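Local coordinates for glutathione S-transferase (Rhodospirillum rubrum F11, PDB 4O7H), which probably catalyses the conjugation of glutathione to electrophilic substrates, joining its thiol sulfur to them, at residues L159-A162 with D163-A166; A86-A89 with E90-L94; S145-I148 with D149-W153. All coordinates share one frame; numbering follows the deposited sequence. Where two conformers were deposited one is given.

Contact 1. Residues L159-A162 with D163-A166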
loop_
_atom_site.group_PDB
_atom_site.type_symbol
_atom_site.label_atom_id
_atom_site.label_comp_id
_atom_site.label_asym_id
_atom_site.label_seq_id
_atom_site.Cartn_x
_atom_site.Cartn_y
_atom_site.Cartn_z
ATOM N N LEU A 159 -6.300 -20.738 1.129
ATOM C CA LEU A 159 -6.606 -19.465 1.731
ATOM C C LEU A 159 -5.285 -18.684 1.906
ATOM O O LEU A 159 -4.260 -19.237 2.337
ATOM C CB LEU A 159 -7.332 -19.656 3.057
ATOM C CG LEU A 159 -7.723 -18.332 3.712
ATOM C CD1 LEU A 159 -9.150 -18.329 4.253
ATOM C CD2 LEU A 159 -6.708 -17.959 4.740
ATOM N N THR A 160 -5.325 -17.369 1.588
ATOM C CA THR A 160 -4.120 -16.533 1.642
ATOM C C THR A 160 -4.472 -15.166 2.191
ATOM O O THR A 160 -5.635 -14.873 2.516
ATOM C CB THR A 160 -3.500 -16.313 0.264
ATOM O OG1 THR A 160 -4.420 -15.593 -0.573
ATOM C CG2 THR A 160 -3.135 -17.644 -0.342
ATOM N N TYR A 161 -3.446 -14.330 2.257
ATOM C CA TYR A 161 -3.627 -12.938 2.656
ATOM C C TYR A 161 -4.660 -12.272 1.724
ATOM O O TYR A 161 -5.280 -11.282 2.074
ATOM C CB TYR A 161 -2.318 -12.176 2.580
ATOM C CG TYR A 161 -1.405 -12.437 3.740
ATOM C CD1 TYR A 161 -1.842 -12.211 5.030
ATOM C CD2 TYR A 161 -0.121 -12.858 3.566
ATOM C CE1 TYR A 161 -1.005 -12.411 6.084
ATOM C CE2 TYR A 161 0.718 -13.043 4.633
ATOM C CZ TYR A 161 0.249 -12.864 5.890
ATOM O OH TYR A 161 1.101 -13.069 6.940
ATOM N N ALA A 162 -4.857 -12.761 0.509
ATOM C CA ALA A 162 -5.887 -12.151 -0.331
ATOM C C ALA A 162 -7.254 -12.260 0.251
ATOM O O ALA A 162 -8.039 -11.266 0.298
ATOM C CB ALA A 162 -5.861 -12.780 -1.721
ATOM N N ASP A 163 -7.629 -13.469 0.659
ATOM C CA ASP A 163 -8.936 -13.674 1.288
ATOM C C ASP A 163 -9.045 -12.890 2.597
ATOM O O ASP A 163 -10.070 -12.249 2.885
ATOM C CB ASP A 163 -9.132 -15.151 1.621
ATOM C CG ASP A 163 -8.981 -16.043 0.423
ATOM O OD1 ASP A 163 -10.001 -16.256 -0.289
ATOM O OD2 ASP A 163 -7.829 -16.527 0.200
ATOM N N ILE A 164 -7.950 -12.884 3.364
ATOM C CA ILE A 164 -7.996 -12.210 4.664
ATOM C C ILE A 164 -8.217 -10.704 4.474
ATOM O O ILE A 164 -9.068 -10.087 5.116
ATOM C CB ILE A 164 -6.746 -12.468 5.448
ATOM C CG1 ILE A 164 -6.656 -13.967 5.831
ATOM C CG2 ILE A 164 -6.762 -11.679 6.741
ATOM C CD1 ILE A 164 -5.306 -14.317 6.372
ATOM N N THR A 165 -7.467 -10.115 3.554
ATOM C CA THR A 165 -7.539 -8.677 3.293
ATOM C C THR A 165 -8.959 -8.289 2.813
ATOM O O THR A 165 -9.587 -7.397 3.374
ATOM C CB THR A 165 -6.462 -8.250 2.273
ATOM O OG1 THR A 165 -5.157 -8.667 2.744
ATOM C CG2 THR A 165 -6.496 -6.727 2.083
ATOM N N ALA A 166 -9.452 -8.995 1.797
ATOM C CA ALA A 166 -10.762 -8.705 1.240
ATOM C C ALA A 166 -11.878 -8.854 2.322
ATOM O O ALA A 166 -12.764 -7.969 2.461
ATOM C CB ALA A 166 -11.064 -9.628 0.055
HETATM O O HOH W 1 -6.317 -17.276 -1.764
#

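Contact 2. Residues A86-A89 with E90-L94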
loop_
_atom_site.group_PDB
_atom_site.type_symbol
_atom_site.label_atom_id
_atom_site.label_comp_id
_atom_site.label_asym_id
_atom_site.label_seq_id
_atom_site.Cartn_x
_atom_site.Cartn_y
_atom_site.Cartn_z
ATOM N N ALA A 86 4.910 -17.200 -8.783
ATOM C CA ALA A 86 3.734 -16.750 -9.514
ATOM C C ALA A 86 2.484 -16.688 -8.658
ATOM O O ALA A 86 1.674 -15.779 -8.813
ATOM C CB ALA A 86 3.470 -17.647 -10.733
ATOM N N MET A 87 2.320 -17.654 -7.764
ATOM C CA MET A 87 1.164 -17.675 -6.898
ATOM C C MET A 87 1.295 -16.541 -5.902
ATOM O O MET A 87 0.345 -15.791 -5.684
ATOM C CB MET A 87 1.051 -18.973 -6.138
ATOM C CG MET A 87 -0.008 -18.885 -5.053
ATOM S SD MET A 87 -0.443 -20.503 -4.445
ATOM C CE MET A 87 -1.773 -19.976 -3.375
ATOM N N ARG A 88 2.481 -16.420 -5.314
ATOM C CA ARG A 88 2.723 -15.321 -4.324
ATOM C C ARG A 88 2.460 -13.959 -4.955
ATOM O O ARG A 88 1.886 -13.060 -4.319
ATOM C CB ARG A 88 4.138 -15.403 -3.771
ATOM C CG ARG A 88 4.337 -16.642 -2.949
ATOM C CD ARG A 88 5.766 -17.029 -2.864
ATOM N NE ARG A 88 6.515 -16.134 -2.037
ATOM C CZ ARG A 88 6.688 -16.271 -0.731
ATOM N NH1 ARG A 88 6.110 -17.270 -0.084
ATOM N NH2 ARG A 88 7.446 -15.399 -0.079
ATOM N N ALA A 89 2.855 -13.782 -6.218
ATOM C CA ALA A 89 2.582 -12.537 -6.916
ATOM C C ALA A 89 1.074 -12.269 -7.077
ATOM O O ALA A 89 0.661 -11.116 -7.043
ATOM C CB ALA A 89 3.262 -12.549 -8.278
ATOM N N GLU A 90 0.276 -13.313 -7.322
ATOM C CA GLU A 90 -1.173 -13.176 -7.462
ATOM C C GLU A 90 -1.791 -12.800 -6.108
ATOM O O GLU A 90 -2.671 -11.912 -6.012
ATOM C CB GLU A 90 -1.768 -14.479 -8.025
ATOM C CG GLU A 90 -3.270 -14.521 -8.139
ATOM C CD GLU A 90 -3.882 -13.523 -9.110
ATOM O OE1 GLU A 90 -3.146 -12.856 -9.874
ATOM O OE2 GLU A 90 -5.139 -13.381 -9.105
ATOM N N VAL A 91 -1.310 -13.449 -5.057
ATOM C CA VAL A 91 -1.755 -13.064 -3.699
ATOM C C VAL A 91 -1.478 -11.576 -3.462
ATOM O O VAL A 91 -2.364 -10.812 -2.979
ATOM C CB VAL A 91 -1.073 -13.898 -2.611
ATOM C CG1 VAL A 91 -1.444 -13.356 -1.230
ATOM C CG2 VAL A 91 -1.481 -15.354 -2.727
ATOM N N ARG A 92 -0.257 -11.150 -3.745
ATOM C CA ARG A 92 0.140 -9.754 -3.502
ATOM C C ARG A 92 -0.629 -8.745 -4.380
ATOM O O ARG A 92 -1.006 -7.634 -3.908
ATOM C CB ARG A 92 1.653 -9.587 -3.587
ATOM C CG ARG A 92 2.394 -10.305 -2.493
ATOM C CD ARG A 92 3.815 -9.848 -2.391
ATOM N NE ARG A 92 4.629 -10.528 -1.382
ATOM C CZ ARG A 92 5.495 -11.517 -1.608
ATOM N NH1 ARG A 92 5.666 -12.051 -2.809
ATOM N NH2 ARG A 92 6.213 -11.962 -0.618
ATOM N N ARG A 93 -0.903 -9.127 -5.635
ATOM C CA ARG A 93 -1.758 -8.350 -6.509
ATOM C C ARG A 93 -3.102 -8.099 -5.865
ATOM O O ARG A 93 -3.588 -6.965 -5.868
ATOM C CB ARG A 93 -1.948 -9.058 -7.896
ATOM C CG ARG A 93 -2.816 -8.258 -8.857
ATOM C CD ARG A 93 -3.105 -9.034 -10.152
ATOM N NE ARG A 93 -4.084 -10.115 -9.991
ATOM C CZ ARG A 93 -5.392 -9.898 -9.951
ATOM N NH1 ARG A 93 -5.869 -8.653 -10.022
ATOM N NH2 ARG A 93 -6.212 -10.921 -9.820
ATOM N N LEU A 94 -3.701 -9.164 -5.362
ATOM C CA LEU A 94 -5.042 -9.064 -4.796
ATOM C C LEU A 94 -5.018 -8.338 -3.459
ATOM O O LEU A 94 -5.934 -7.553 -3.147
ATOM C CB LEU A 94 -5.675 -10.457 -4.689
ATOM C CG LEU A 94 -6.180 -10.960 -6.047
ATOM C CD1 LEU A 94 -6.473 -12.435 -5.933
ATOM C CD2 LEU A 94 -7.399 -10.180 -6.518
HETATM O O HOH W 2 9.235 -13.084 -0.007
#

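Contact 3. Residues S145-I148 with D149-W153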
loop_
_atom_site.group_PDB
_atom_site.type_symbol
_atom_site.label_atom_id
_atom_site.label_comp_id
_atom_site.label_asym_id
_atom_site.label_seq_id
_atom_site.Cartn_x
_atom_site.Cartn_y
_atom_site.Cartn_z
ATOM N N SER A 145 -16.915 -12.449 -6.899
ATOM C CA SER A 145 -17.751 -13.539 -7.385
ATOM C C SER A 145 -17.108 -14.241 -8.601
ATOM O O SER A 145 -17.103 -15.458 -8.674
ATOM C CB SER A 145 -19.130 -13.051 -7.770
ATOM O OG SER A 145 -19.860 -12.580 -6.625
ATOM N N TRP A 146 -16.559 -13.454 -9.502
ATOM C CA TRP A 146 -15.828 -13.992 -10.687
ATOM C C TRP A 146 -14.632 -14.851 -10.301
ATOM O O TRP A 146 -14.488 -16.026 -10.743
ATOM C CB TRP A 146 -15.408 -12.825 -11.600
ATOM C CG TRP A 146 -14.749 -13.293 -12.836
ATOM C CD1 TRP A 146 -13.413 -13.458 -13.042
ATOM C CD2 TRP A 146 -15.404 -13.734 -14.041
ATOM N NE1 TRP A 146 -13.195 -13.980 -14.313
ATOM C CE2 TRP A 146 -14.395 -14.128 -14.946
ATOM C CE3 TRP A 146 -16.739 -13.815 -14.434
ATOM C CZ2 TRP A 146 -14.679 -14.641 -16.233
ATOM C CZ3 TRP A 146 -17.018 -14.324 -15.757
ATOM C CH2 TRP A 146 -15.998 -14.715 -16.596
ATOM N N LEU A 147 -13.805 -14.340 -9.378
ATOM C CA LEU A 147 -12.640 -15.096 -8.914
ATOM C C LEU A 147 -13.047 -16.403 -8.236
ATOM O O LEU A 147 -12.515 -17.471 -8.519
ATOM C CB LEU A 147 -11.771 -14.202 -7.981
ATOM C CG LEU A 147 -11.166 -12.958 -8.587
ATOM C CD1 LEU A 147 -10.575 -12.175 -7.430
ATOM C CD2 LEU A 147 -10.106 -13.369 -9.628
ATOM N N ILE A 148 -13.991 -16.337 -7.292
ATOM C CA ILE A 148 -14.345 -17.500 -6.464
ATOM C C ILE A 148 -15.179 -18.499 -7.270
ATOM O O ILE A 148 -15.271 -19.640 -6.887
ATOM C CB ILE A 148 -15.015 -17.063 -5.106
ATOM C CG1 ILE A 148 -14.858 -18.169 -4.048
ATOM C CG2 ILE A 148 -16.471 -16.706 -5.266
ATOM C CD1 ILE A 148 -13.409 -18.311 -3.644
ATOM N N ASP A 149 -15.744 -18.079 -8.394
ATOM C CA ASP A 149 -16.488 -19.030 -9.263
ATOM C C ASP A 149 -15.481 -19.907 -10.013
ATOM O O ASP A 149 -15.810 -20.988 -10.494
ATOM C CB ASP A 149 -17.322 -18.275 -10.275
ATOM C CG ASP A 149 -18.328 -19.168 -10.995
ATOM O OD1 ASP A 149 -18.871 -20.088 -10.370
ATOM O OD2 ASP A 149 -18.563 -18.911 -12.184
ATOM N N ARG A 150 -14.232 -19.471 -10.104
ATOM C CA ARG A 150 -13.260 -20.301 -10.814
ATOM C C ARG A 150 -12.089 -20.783 -10.011
ATOM O O ARG A 150 -11.247 -21.496 -10.510
ATOM C CB ARG A 150 -12.790 -19.583 -12.076
ATOM C CG ARG A 150 -12.143 -18.245 -11.882
ATOM C CD ARG A 150 -11.538 -17.720 -13.206
ATOM N NE ARG A 150 -12.524 -17.667 -14.273
ATOM C CZ ARG A 150 -12.270 -17.830 -15.587
ATOM N NH1 ARG A 150 -13.287 -17.804 -16.426
ATOM N NH2 ARG A 150 -11.044 -18.022 -16.069
ATOM N N ARG A 151 -12.005 -20.364 -8.761
ATOM C CA ARG A 151 -10.936 -20.769 -7.873
ATOM C C ARG A 151 -11.489 -21.205 -6.539
ATOM O O ARG A 151 -12.594 -20.841 -6.193
ATOM C CB ARG A 151 -10.033 -19.551 -7.644
ATOM C CG ARG A 151 -9.384 -18.979 -8.863
ATOM C CD ARG A 151 -8.738 -17.646 -8.537
ATOM N NE ARG A 151 -8.040 -17.093 -9.686
ATOM C CZ ARG A 151 -7.242 -16.035 -9.661
ATOM N NH1 ARG A 151 -6.681 -15.604 -10.774
ATOM N NH2 ARG A 151 -6.967 -15.418 -8.525
ATOM N N ARG A 152 -10.711 -21.962 -5.789
ATOM C CA ARG A 152 -11.117 -22.440 -4.495
ATOM C C ARG A 152 -11.218 -21.266 -3.509
ATOM O O ARG A 152 -12.180 -21.152 -2.757
ATOM C CB ARG A 152 -10.094 -23.457 -4.022
ATOM C CG ARG A 152 -10.452 -24.182 -2.762
ATOM C CD ARG A 152 -9.275 -25.063 -2.381
ATOM N NE ARG A 152 -9.592 -26.003 -1.323
ATOM C CZ ARG A 152 -10.629 -26.824 -1.379
ATOM N NH1 ARG A 152 -11.443 -26.770 -2.425
ATOM N NH2 ARG A 152 -10.868 -27.671 -0.395
ATOM N N TRP A 153 -10.212 -20.408 -3.549
ATOM C CA TRP A 153 -10.123 -19.229 -2.687
ATOM C C TRP A 153 -9.715 -18.075 -3.616
ATOM O O TRP A 153 -9.436 -18.269 -4.797
ATOM C CB TRP A 153 -9.095 -19.448 -1.581
ATOM C CG TRP A 153 -9.488 -20.465 -0.580
ATOM C CD1 TRP A 153 -9.043 -21.765 -0.514
ATOM C CD2 TRP A 153 -10.384 -20.301 0.518
ATOM N NE1 TRP A 153 -9.633 -22.412 0.549
ATOM C CE2 TRP A 153 -10.447 -21.542 1.203
ATOM C CE3 TRP A 153 -11.167 -19.242 0.976
ATOM C CZ2 TRP A 153 -11.250 -21.737 2.340
ATOM C CZ3 TRP A 153 -11.954 -19.435 2.085
ATOM C CH2 TRP A 153 -12.005 -20.680 2.746
#

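Contact 1. Residues L159-A162 with D163-A166
From T160 onward the chain winds into a helix, with I164 N, T165 N and A166 N bonding back to T160 O, Y161 O and A162 O, the first of these at 3.2 Å. T160 and D163 close this first turn on each other. T160 OG1, held between the backbone N and the carbonyl carbon by a chi1 of 63°, curls back to accept from A162 N at 3.1 Å. In return D163 OD2 takes the N-H of T160 on its anti side, at 3.0 Å and 160°. A water spans the two side chains, accepting from T160 OG1 at 2.8 Å and donating to D163 OD2 at 2.6 Å. The other oxygen, D163 OD1, accepts from L154 N and W190 NE1, so the whole carboxylate is engaged in this buried place. With an alanine here, T160 N would probably be left without its acceptor, and L154 N and W190 NE1 would lose theirs. T165 OG1 doubles the helical bond at Y161 O, reaching it at 2.7 Å from the face opposite T165 N, and also bonds K15 NZ on helix 11-22. Branched L159 and I164 meet across the turn, L159 CD2 lying 4.1 Å from I164 CG1. The T160–D163 exchange is a capping box and the L159–I164 contact across it a hydrophobic staple, the N-terminal signature well known for this helix of the glutathione S-transferase C-terminal domain.

Contact 2. Residues A86-A89 with E90-L94
R88 and R92, one helical turn apart, run side by side in the same direction, and their guanidinium planes stand 77° to each other with R88 NH2 3.7 Å from R92 NH2. The closeness of two positive groups is probably offset by the acids around them. E73 of the second subunit offers OE2 to both R88 NE and R92 NH1, while E69 of R92's own chain pairs with R92 NH2 and the carbonyl of G82 accepts from R88 NH1. Water 2 lies in the plane of the R88 guanidinium and accepts from R88 NH2 at 2.9 Å; its bond to R92 NH2 is weak. The long, extended R92 chain starts over the backbone, its CG 3.3 Å from R88 O, and that carbonyl is taken by R92 N at 2.9 Å.

Elsewhere on the turn the charges are matched within the helix. R93 grips E90 side-on with two nitrogens: NE meets OE1 at 2.9 Å and a nearly straight 176°, approaching from above the carboxylate plane, and NH2 reaches OE2 at 2.8 Å on its syn side. E90 turns its carboxylate to this position through a bend at chi2 (64°). R93 NH2 also bonds Y143 OH, and E90 OE2 has a second cation in R151, so each group has a further partner. V91 N and R93 N bond M87 O and A89 O equally closely, while E90 N to A86 O is longer and more bent. Small A89 leaves room for I61 of the second subunit. The chemistry thus implies two kinds of link: R88 and R92 share E73 of the second subunit, R92 also holding E69 of its own chain, whereas E90 and R93 bond chiefly within their own chain, with R93 also packing on P46 of the second subunit.

Contact 3. Residues S145-I148 with D149-W153
W146 and R150 lie one turn apart where the helix loosens, and the arginine folds back along the tryptophan. R150 CG sits between the backbone N and the carbonyl carbon (chi1 59°), a direction that sends the chain back over the preceding turn. R150 CB comes no nearer than 4.1 Å to L147 O, but CG rests 3.4 Å from W146 O, and CD passes the same carbonyl at greater range. A bend at chi3 then brings NE to 3.7 Å from W146 NE1 and CZ to 4.0 Å from W146 CZ2. At the tip, NH1 approaches W146 CZ2 at 3.5 Å. The indole and guanidinium planes are only 16° apart, the indole nitrogen lying over one guanidinium face; since both residues also touch a crystal neighbour, this pose may owe something to the lattice. More deeply placed, L147 CD2 lies 3.9 Å above the centre of the R151 guanidinium, whose NH2 donates to L154 O. Branched apolar I148 turns to W190, and small S145, bonded through OG to L141 O, packs on Q186; both neighbours belong to helix 185-195, while L147 and R151 lean on helix 85-119, which places this end of helix 127-150 between the two.

In the fold
Along the chain the order is contact 2, contact 3, contact 1, on three successive helices, 85-119, 127-150 and 161-175, of the helical part of the fold. Their centres lie 11 Å (contacts 1 and 2), 13 Å (1 and 3) and 15 Å (2 and 3) apart, on the same side of the chain's centre. Contact 1 is the most buried: A162 packs on L94 and T160 on V91 of contact 2, while W153 of contact 3 touches L159 and D163. L94 also meets L147, so all three join directly. Contact 2 alone reaches the second subunit, and Y161 and I164 of contact 1 touch helices of the thioredoxin-like domain, linking the capped helix to that domain.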